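Side-chain contact in agmatinase (PDB 1WOH), which probably hydrolyses agmatine to putrescine and urea, as a manganese-dependent member of the arginase (ureohydrolase) family: residues A[205-208]-A[209-213]. Numbering follows the deposited sequence.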
loop_
_atom_site.group_PDB
_atom_site.type_symbol
_atom_site.label_atom_id
_atom_site.label_comp_id
_atom_site.label_asym_id
_atom_site.label_seq_id
_atom_site.Cartn_x
_atom_site.Cartn_y
_atom_site.Cartn_z
ATOM N N ASP A 205 -9.465 -31.402 0.769
ATOM C CA ASP A 205 -8.667 -32.546 0.333
ATOM C C ASP A 205 -9.449 -33.493 -0.582
ATOM O O ASP A 205 -8.871 -34.117 -1.472
ATOM C CB ASP A 205 -8.136 -33.332 1.536
ATOM C CG ASP A 205 -7.023 -32.605 2.261
ATOM O OD1 ASP A 205 -6.075 -32.147 1.588
ATOM O OD2 ASP A 205 -7.091 -32.500 3.504
ATOM N N ASP A 206 -10.756 -33.606 -0.357
ATOM C CA ASP A 206 -11.592 -34.475 -1.181
ATOM C C ASP A 206 -11.773 -33.855 -2.557
ATOM O O ASP A 206 -11.811 -34.558 -3.569
ATOM C CB ASP A 206 -12.963 -34.690 -0.534
ATOM C CG ASP A 206 -12.880 -35.467 0.767
ATOM O OD1 ASP A 206 -11.791 -35.991 1.084
ATOM O OD2 ASP A 206 -13.910 -35.560 1.469
ATOM N N VAL A 207 -11.898 -32.532 -2.589
ATOM C CA VAL A 207 -12.053 -31.818 -3.848
ATOM C C VAL A 207 -10.810 -32.061 -4.694
ATOM O O VAL A 207 -10.899 -32.312 -5.897
ATOM C CB VAL A 207 -12.203 -30.301 -3.612
ATOM C CG1 VAL A 207 -12.256 -29.565 -4.933
ATOM C CG2 VAL A 207 -13.463 -30.025 -2.814
ATOM N N THR A 208 -9.647 -31.975 -4.058
ATOM C CA THR A 208 -8.385 -32.180 -4.756
ATOM C C THR A 208 -8.249 -33.627 -5.218
ATOM O O THR A 208 -7.868 -33.895 -6.356
ATOM C CB THR A 208 -7.193 -31.828 -3.846
ATOM O OG1 THR A 208 -7.280 -30.449 -3.462
ATOM C CG2 THR A 208 -5.864 -32.065 -4.572
ATOM N N ALA A 209 -8.573 -34.554 -4.327
ATOM C CA ALA A 209 -8.467 -35.977 -4.617
ATOM C C ALA A 209 -9.413 -36.488 -5.698
ATOM O O ALA A 209 -9.028 -37.319 -6.518
ATOM C CB ALA A 209 -8.671 -36.775 -3.332
ATOM N N ASP A 210 -10.648 -35.999 -5.700
ATOM C CA ASP A 210 -11.635 -36.445 -6.678
ATOM C C ASP A 210 -12.818 -35.494 -6.801
ATOM O O ASP A 210 -13.841 -35.667 -6.138
ATOM C CB ASP A 210 -12.127 -37.848 -6.303
ATOM C CG ASP A 210 -13.340 -38.284 -7.108
ATOM O OD1 ASP A 210 -13.460 -37.884 -8.288
ATOM O OD2 ASP A 210 -14.167 -39.045 -6.559
ATOM N N LEU A 211 -12.669 -34.495 -7.664
ATOM C CA LEU A 211 -13.716 -33.511 -7.884
ATOM C C LEU A 211 -15.013 -34.170 -8.351
ATOM O O LEU A 211 -16.100 -33.778 -7.933
ATOM C CB LEU A 211 -13.236 -32.469 -8.902
ATOM C CG LEU A 211 -14.111 -31.252 -9.217
ATOM C CD1 LEU A 211 -15.253 -31.664 -10.118
ATOM C CD2 LEU A 211 -14.629 -30.630 -7.932
ATOM N N ALA A 212 -14.899 -35.182 -9.208
ATOM C CA ALA A 212 -16.079 -35.875 -9.708
ATOM C C ALA A 212 -16.896 -36.419 -8.541
ATOM O O ALA A 212 -18.112 -36.230 -8.480
ATOM C CB ALA A 212 -15.666 -37.019 -10.635
ATOM N N GLY A 213 -16.214 -37.088 -7.617
ATOM C CA GLY A 213 -16.883 -37.653 -6.461
ATOM C C GLY A 213 -17.564 -36.587 -5.625
ATOM O O GLY A 213 -18.585 -36.842 -4.988
#
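Asp205 passes its main-chain oxygen forward to Ala209, whose N lies 2.9 Å from Asp205 O, a bond of the ordinary helical i to i+4 kind. The methyl of Ala209 comes down beside the same carbonyl, with CB 3.3 Å from Asp205 O; alanine, a strong helix former whose methyl fits beside the carbonyl of the turn before, suits this exposed place. Asp206 repeats the pattern one residue on: its O accepts from Asp210 N at 2.8 Å, with an N-H...O angle of 158°. The CB atoms of Asp205 and Asp206 set off away from the following residues; Asp205 is exposed and Asp206 partly so, places that suit charged groups.

At Val207 the series breaks. Val207 O and Leu211 N are 3.3 Å apart but badly aligned, because Asp210 has an extended backbone and one helix stops while the next begins. The joint between the short helices 204-209 and 211-215 follows strand 200-203, which within this chain is an outermost strand of the eight-stranded parallel sheet of the alpha/beta arginase fold. Apolar packing spans the joint instead: Val207 CG1 meets Leu211 CD2 at 4.0 Å. With CG of Leu211 anti to the backbone N (chi1 -175°) and CG1 of Val207 likewise, the two branched side chains lie alongside, pointing the same way, and CD2 comes up beside CG1; valine, wholly apolar, suits its buried place.

Thr208 has OG1 beside its own backbone N (chi1 -61°), directed back along the helix, where it makes a weak hydrogen bond to Met204 O, a common way for threonine to satisfy its hydroxyl within a helix. Beyond the break, Asp210 serves as N-cap of the second helix: OD1 accepts from Gly213 N at 2.9 Å, the donor approaching from above the carboxylate plane, and aspartate's short side chain reaches this amide easily.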